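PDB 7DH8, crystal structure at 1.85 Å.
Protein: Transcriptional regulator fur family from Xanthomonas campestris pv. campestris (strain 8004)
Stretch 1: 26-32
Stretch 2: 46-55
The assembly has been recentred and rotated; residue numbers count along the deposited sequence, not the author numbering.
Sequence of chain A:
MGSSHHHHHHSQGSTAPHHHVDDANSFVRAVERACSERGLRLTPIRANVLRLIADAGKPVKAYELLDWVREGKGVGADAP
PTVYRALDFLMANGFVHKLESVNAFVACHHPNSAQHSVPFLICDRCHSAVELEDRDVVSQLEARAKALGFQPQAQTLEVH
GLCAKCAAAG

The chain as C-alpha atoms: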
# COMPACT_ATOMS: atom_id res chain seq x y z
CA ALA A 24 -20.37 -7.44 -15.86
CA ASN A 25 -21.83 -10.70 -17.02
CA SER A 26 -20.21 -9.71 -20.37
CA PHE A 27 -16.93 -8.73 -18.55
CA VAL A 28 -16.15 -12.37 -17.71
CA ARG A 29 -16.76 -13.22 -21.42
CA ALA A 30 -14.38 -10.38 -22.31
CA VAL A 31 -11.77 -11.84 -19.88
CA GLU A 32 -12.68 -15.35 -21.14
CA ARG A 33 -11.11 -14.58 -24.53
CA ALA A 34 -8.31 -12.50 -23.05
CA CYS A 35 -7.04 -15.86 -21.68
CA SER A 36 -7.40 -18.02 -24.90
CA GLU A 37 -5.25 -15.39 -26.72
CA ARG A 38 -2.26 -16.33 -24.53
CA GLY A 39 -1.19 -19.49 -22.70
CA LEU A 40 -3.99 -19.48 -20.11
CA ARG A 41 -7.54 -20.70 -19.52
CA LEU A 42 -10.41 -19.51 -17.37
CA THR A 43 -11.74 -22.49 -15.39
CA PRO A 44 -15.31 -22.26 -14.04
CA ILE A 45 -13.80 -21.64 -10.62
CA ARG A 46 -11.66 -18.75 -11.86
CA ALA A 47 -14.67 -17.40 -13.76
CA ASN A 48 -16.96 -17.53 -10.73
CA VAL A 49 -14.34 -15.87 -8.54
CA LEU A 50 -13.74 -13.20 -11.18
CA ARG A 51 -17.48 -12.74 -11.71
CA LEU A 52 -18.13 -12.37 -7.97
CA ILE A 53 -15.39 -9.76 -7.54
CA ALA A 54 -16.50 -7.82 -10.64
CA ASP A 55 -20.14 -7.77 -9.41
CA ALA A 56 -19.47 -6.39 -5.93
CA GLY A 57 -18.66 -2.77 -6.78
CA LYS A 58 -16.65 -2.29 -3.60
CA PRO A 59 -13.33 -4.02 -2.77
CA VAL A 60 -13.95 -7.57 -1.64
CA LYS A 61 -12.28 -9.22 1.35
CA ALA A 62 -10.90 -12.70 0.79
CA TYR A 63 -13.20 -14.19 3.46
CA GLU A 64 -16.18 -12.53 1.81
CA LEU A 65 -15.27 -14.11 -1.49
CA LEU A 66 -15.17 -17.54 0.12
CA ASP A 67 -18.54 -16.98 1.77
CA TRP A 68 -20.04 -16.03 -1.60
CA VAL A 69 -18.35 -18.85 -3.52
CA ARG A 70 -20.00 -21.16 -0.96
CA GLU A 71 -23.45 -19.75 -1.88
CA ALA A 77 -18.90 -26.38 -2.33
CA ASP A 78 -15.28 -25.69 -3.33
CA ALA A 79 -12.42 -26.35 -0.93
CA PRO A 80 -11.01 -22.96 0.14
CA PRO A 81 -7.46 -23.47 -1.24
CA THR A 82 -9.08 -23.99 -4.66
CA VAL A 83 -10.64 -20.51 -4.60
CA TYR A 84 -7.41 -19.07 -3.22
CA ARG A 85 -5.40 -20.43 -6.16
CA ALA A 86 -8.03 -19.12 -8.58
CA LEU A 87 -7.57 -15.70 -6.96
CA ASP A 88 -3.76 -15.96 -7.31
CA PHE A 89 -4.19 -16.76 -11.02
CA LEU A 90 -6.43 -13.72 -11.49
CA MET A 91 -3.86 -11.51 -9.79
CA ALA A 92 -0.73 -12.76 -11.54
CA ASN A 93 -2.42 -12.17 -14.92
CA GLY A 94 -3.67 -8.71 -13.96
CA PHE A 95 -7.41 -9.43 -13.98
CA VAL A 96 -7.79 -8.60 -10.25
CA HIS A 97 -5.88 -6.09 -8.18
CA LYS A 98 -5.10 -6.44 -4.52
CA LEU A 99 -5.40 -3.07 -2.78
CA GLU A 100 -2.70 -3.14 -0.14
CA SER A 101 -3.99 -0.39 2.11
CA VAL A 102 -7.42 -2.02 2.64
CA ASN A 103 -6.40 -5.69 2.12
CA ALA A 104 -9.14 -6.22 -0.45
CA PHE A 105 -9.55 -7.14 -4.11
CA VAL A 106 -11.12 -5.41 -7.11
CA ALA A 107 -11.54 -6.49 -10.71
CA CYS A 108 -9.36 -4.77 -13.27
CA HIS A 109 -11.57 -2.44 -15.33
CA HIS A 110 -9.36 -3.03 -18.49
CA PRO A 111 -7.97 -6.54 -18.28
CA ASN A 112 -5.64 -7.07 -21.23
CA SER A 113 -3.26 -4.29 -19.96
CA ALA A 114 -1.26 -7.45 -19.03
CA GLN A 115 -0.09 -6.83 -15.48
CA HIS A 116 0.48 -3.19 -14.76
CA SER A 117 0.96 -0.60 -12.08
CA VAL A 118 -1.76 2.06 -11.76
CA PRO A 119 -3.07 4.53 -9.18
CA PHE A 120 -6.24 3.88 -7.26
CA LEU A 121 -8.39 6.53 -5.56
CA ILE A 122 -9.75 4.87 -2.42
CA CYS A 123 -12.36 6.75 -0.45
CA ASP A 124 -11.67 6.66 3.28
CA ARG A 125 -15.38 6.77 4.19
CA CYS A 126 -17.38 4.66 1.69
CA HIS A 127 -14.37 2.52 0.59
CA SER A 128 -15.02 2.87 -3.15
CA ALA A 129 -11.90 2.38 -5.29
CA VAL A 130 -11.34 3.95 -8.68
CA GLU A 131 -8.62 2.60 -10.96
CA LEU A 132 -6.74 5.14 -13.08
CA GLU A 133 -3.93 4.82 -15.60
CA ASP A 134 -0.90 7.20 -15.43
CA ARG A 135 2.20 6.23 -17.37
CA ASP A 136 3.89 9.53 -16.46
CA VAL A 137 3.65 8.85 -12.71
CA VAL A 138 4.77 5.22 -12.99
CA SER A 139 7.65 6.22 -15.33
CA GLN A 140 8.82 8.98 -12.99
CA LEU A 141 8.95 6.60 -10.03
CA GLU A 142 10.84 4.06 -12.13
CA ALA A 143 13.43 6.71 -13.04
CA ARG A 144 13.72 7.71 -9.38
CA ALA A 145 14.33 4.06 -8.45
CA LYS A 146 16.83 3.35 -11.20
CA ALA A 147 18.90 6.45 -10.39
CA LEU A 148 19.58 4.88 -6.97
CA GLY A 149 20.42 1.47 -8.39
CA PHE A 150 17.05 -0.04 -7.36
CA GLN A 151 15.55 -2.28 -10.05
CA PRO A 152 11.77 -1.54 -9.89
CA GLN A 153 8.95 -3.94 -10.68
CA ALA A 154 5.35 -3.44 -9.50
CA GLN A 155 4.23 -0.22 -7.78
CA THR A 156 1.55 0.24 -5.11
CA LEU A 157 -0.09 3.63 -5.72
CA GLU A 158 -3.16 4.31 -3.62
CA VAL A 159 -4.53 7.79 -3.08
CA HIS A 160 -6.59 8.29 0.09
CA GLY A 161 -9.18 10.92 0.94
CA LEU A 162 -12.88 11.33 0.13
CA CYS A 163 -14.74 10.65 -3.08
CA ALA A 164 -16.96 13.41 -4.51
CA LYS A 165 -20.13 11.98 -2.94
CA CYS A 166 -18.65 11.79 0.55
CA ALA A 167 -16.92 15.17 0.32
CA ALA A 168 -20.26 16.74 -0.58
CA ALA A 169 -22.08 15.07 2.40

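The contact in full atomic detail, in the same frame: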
# COMPACT_ATOMS: atom_id res chain seq x y z
N SER A 26 -21.09 -9.80 -19.17
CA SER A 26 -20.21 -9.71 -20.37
C SER A 26 -18.73 -9.64 -19.99
O SER A 26 -17.95 -10.31 -20.63
CB SER A 26 -20.64 -8.56 -21.26
OG SER A 26 -22.03 -8.63 -21.51
N PHE A 27 -18.35 -8.88 -18.95
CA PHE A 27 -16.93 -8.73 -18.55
C PHE A 27 -16.21 -10.07 -18.40
O PHE A 27 -15.06 -10.13 -18.74
CB PHE A 27 -16.79 -8.05 -17.20
CG PHE A 27 -15.41 -8.04 -16.63
CD1 PHE A 27 -14.44 -7.20 -17.13
CD2 PHE A 27 -15.07 -8.84 -15.57
CE1 PHE A 27 -13.18 -7.17 -16.58
CE2 PHE A 27 -13.79 -8.83 -15.04
CZ PHE A 27 -12.85 -7.98 -15.54
N VAL A 28 -16.83 -11.07 -17.79
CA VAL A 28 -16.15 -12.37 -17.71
C VAL A 28 -15.86 -12.81 -19.14
O VAL A 28 -14.71 -13.04 -19.45
CB VAL A 28 -17.07 -13.40 -17.06
CG1 VAL A 28 -16.35 -14.72 -16.90
CG2 VAL A 28 -17.64 -12.90 -15.75
N ARG A 29 -16.90 -12.81 -19.99
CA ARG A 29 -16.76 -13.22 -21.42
C ARG A 29 -15.62 -12.43 -22.06
O ARG A 29 -14.84 -13.01 -22.73
CB ARG A 29 -18.06 -13.09 -22.22
CG ARG A 29 -19.34 -13.59 -21.55
CD ARG A 29 -19.26 -14.50 -20.33
NE ARG A 29 -19.58 -15.90 -20.55
CZ ARG A 29 -20.73 -16.50 -20.25
NH1 ARG A 29 -21.73 -15.83 -19.69
NH2 ARG A 29 -20.88 -17.78 -20.49
N ALA A 30 -15.55 -11.14 -21.84
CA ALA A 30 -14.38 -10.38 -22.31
C ALA A 30 -13.09 -10.95 -21.72
O ALA A 30 -12.13 -11.05 -22.44
CB ALA A 30 -14.57 -8.96 -21.92
N VAL A 31 -13.05 -11.31 -20.44
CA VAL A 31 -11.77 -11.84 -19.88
C VAL A 31 -11.53 -13.25 -20.41
O VAL A 31 -10.36 -13.65 -20.55
CB VAL A 31 -11.85 -11.84 -18.35
CG1 VAL A 31 -10.84 -12.77 -17.69
CG2 VAL A 31 -11.78 -10.45 -17.76
N GLU A 32 -12.62 -13.96 -20.69
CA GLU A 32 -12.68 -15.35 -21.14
C GLU A 32 -11.90 -15.58 -22.44
O GLU A 32 -11.29 -16.64 -22.63
CB GLU A 32 -14.13 -15.79 -21.33
CG GLU A 32 -14.46 -17.22 -20.90
CD GLU A 32 -14.45 -18.21 -22.06
OE1 GLU A 32 -13.98 -19.36 -21.87
OE2 GLU A 32 -14.90 -17.83 -23.16
N ARG A 46 -12.23 -20.07 -11.66
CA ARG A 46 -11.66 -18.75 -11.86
C ARG A 46 -12.70 -17.76 -12.39
O ARG A 46 -12.62 -16.56 -12.10
CB ARG A 46 -10.49 -18.82 -12.84
CG ARG A 46 -9.30 -19.54 -12.32
CD ARG A 46 -8.52 -20.11 -13.49
NE ARG A 46 -7.16 -20.42 -13.10
CZ ARG A 46 -6.36 -21.22 -13.80
NH1 ARG A 46 -6.80 -21.76 -14.93
NH2 ARG A 46 -5.13 -21.47 -13.38
N ALA A 47 -13.65 -18.26 -13.19
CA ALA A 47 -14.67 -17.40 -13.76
C ALA A 47 -15.66 -16.95 -12.70
O ALA A 47 -16.09 -15.78 -12.68
CB ALA A 47 -15.38 -18.13 -14.90
N ASN A 48 -16.04 -17.87 -11.80
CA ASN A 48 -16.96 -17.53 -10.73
C ASN A 48 -16.31 -16.61 -9.70
O ASN A 48 -16.98 -15.75 -9.13
CB ASN A 48 -17.50 -18.79 -10.05
CG ASN A 48 -18.68 -18.49 -9.13
OD1 ASN A 48 -19.58 -17.71 -9.48
ND2 ASN A 48 -18.69 -19.12 -7.96
N VAL A 49 -15.02 -16.79 -9.44
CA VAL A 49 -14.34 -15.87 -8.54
C VAL A 49 -14.27 -14.49 -9.19
O VAL A 49 -14.63 -13.48 -8.59
CB VAL A 49 -12.95 -16.40 -8.15
CG1 VAL A 49 -12.16 -15.33 -7.43
CG2 VAL A 49 -13.13 -17.56 -7.20
N LEU A 50 -13.85 -14.46 -10.46
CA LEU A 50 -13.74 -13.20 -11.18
C LEU A 50 -15.09 -12.52 -11.25
O LEU A 50 -15.20 -11.32 -10.96
CB LEU A 50 -13.19 -13.45 -12.60
CG LEU A 50 -13.22 -12.21 -13.50
CD1 LEU A 50 -12.31 -11.11 -12.95
CD2 LEU A 50 -12.85 -12.55 -14.94
N ARG A 51 -16.13 -13.29 -11.60
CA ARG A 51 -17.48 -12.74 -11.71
C ARG A 51 -17.94 -12.15 -10.38
O ARG A 51 -18.49 -11.04 -10.34
CB ARG A 51 -18.45 -13.82 -12.18
CG ARG A 51 -19.87 -13.31 -12.42
CD ARG A 51 -20.91 -14.45 -12.43
NE ARG A 51 -20.35 -15.71 -12.91
CZ ARG A 51 -19.99 -15.96 -14.17
NH1 ARG A 51 -20.13 -15.03 -15.12
NH2 ARG A 51 -19.48 -17.14 -14.48
N LEU A 52 -17.75 -12.89 -9.27
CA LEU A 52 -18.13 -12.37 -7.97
C LEU A 52 -17.41 -11.06 -7.64
O LEU A 52 -18.02 -10.11 -7.14
CB LEU A 52 -17.84 -13.42 -6.88
CG LEU A 52 -18.81 -14.63 -6.84
CD1 LEU A 52 -18.33 -15.69 -5.82
CD2 LEU A 52 -20.26 -14.21 -6.61
N ILE A 53 -16.10 -10.99 -7.90
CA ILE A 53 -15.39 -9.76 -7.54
C ILE A 53 -15.89 -8.60 -8.41
O ILE A 53 -16.19 -7.52 -7.91
CB ILE A 53 -13.86 -9.96 -7.63
CG1 ILE A 53 -13.37 -10.97 -6.59
CG2 ILE A 53 -13.06 -8.59 -7.53
CD1 ILE A 53 -11.95 -11.43 -6.82
N ALA A 54 -16.05 -8.85 -9.71
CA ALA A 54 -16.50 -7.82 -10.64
C ALA A 54 -17.90 -7.28 -10.29
O ALA A 54 -18.18 -6.10 -10.51
CB ALA A 54 -16.48 -8.36 -12.07
N ASP A 55 -18.76 -8.11 -9.72
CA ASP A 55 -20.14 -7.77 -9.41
C ASP A 55 -20.29 -6.99 -8.11
O ASP A 55 -21.37 -6.41 -7.88
CB ASP A 55 -21.00 -9.03 -9.26
CG ASP A 55 -21.77 -9.39 -10.51
OD1 ASP A 55 -21.90 -8.53 -11.42
OD2 ASP A 55 -22.26 -10.55 -10.57

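Two helices, 26-32 and 46-55, pack side by side with their directions 134° apart. Their axes approach to 9.7 Å, and together they bury 320 Å². No hydrogen bond crosses between them. Backbone hydrogen bonds run within each helix, for example Val31 N to Phe27 O (2.9 Å) and Ala54 N to Leu50 O (2.9 Å). The contact is made mostly by apolar side chains.

Phe27, Val28 and Val31 all point their CA-to-CB bonds toward the second helix. Leu50 answers from the other side and touches all three. Its chi1 is t (172°) and its chi2 is p (64°), and this conformation places both methyls against the first helix. Leu50 CD1 lies 3.4 Å from Phe27 CE2, at the ring edge and near the ring plane. Leu50 CD2 lies 3.4 Å from Val31 CG1 and 4.3 Å from Val28 CA. The branched, apolar end of Leu50 suits a buried place where it meets Phe27, Val28 and Val31.

Phe27 has chi1 t (171°) and chi2 75°. The ring touches Leu50 and Ala54, which are one turn apart: Phe27 CD2 is 3.8 Å from Ala54 CB. The small methyl of Ala54 fits beside the ring.

Val28 is buried and gives up the most surface here, 84 Å². Its chi1 is t (-177°). At the closest approaches, Val28 CG1 is 4.1 Å from Ala47 CB, and Val28 CG2 is 3.3 Å from Arg51 NH1. The CA atoms of Val28 and Arg51 are 6.2 Å apart.

Arg51 starts sideways, but its end comes nearer. Chi1 and chi2 are both t, and chi3 bends to -30°, bringing Arg51 NH1 close to Val28. This is a packing contact, since the valine side chain offers no polar partner. The long chain covers the margin of the apolar cluster while remaining partly exposed, which suits its charge.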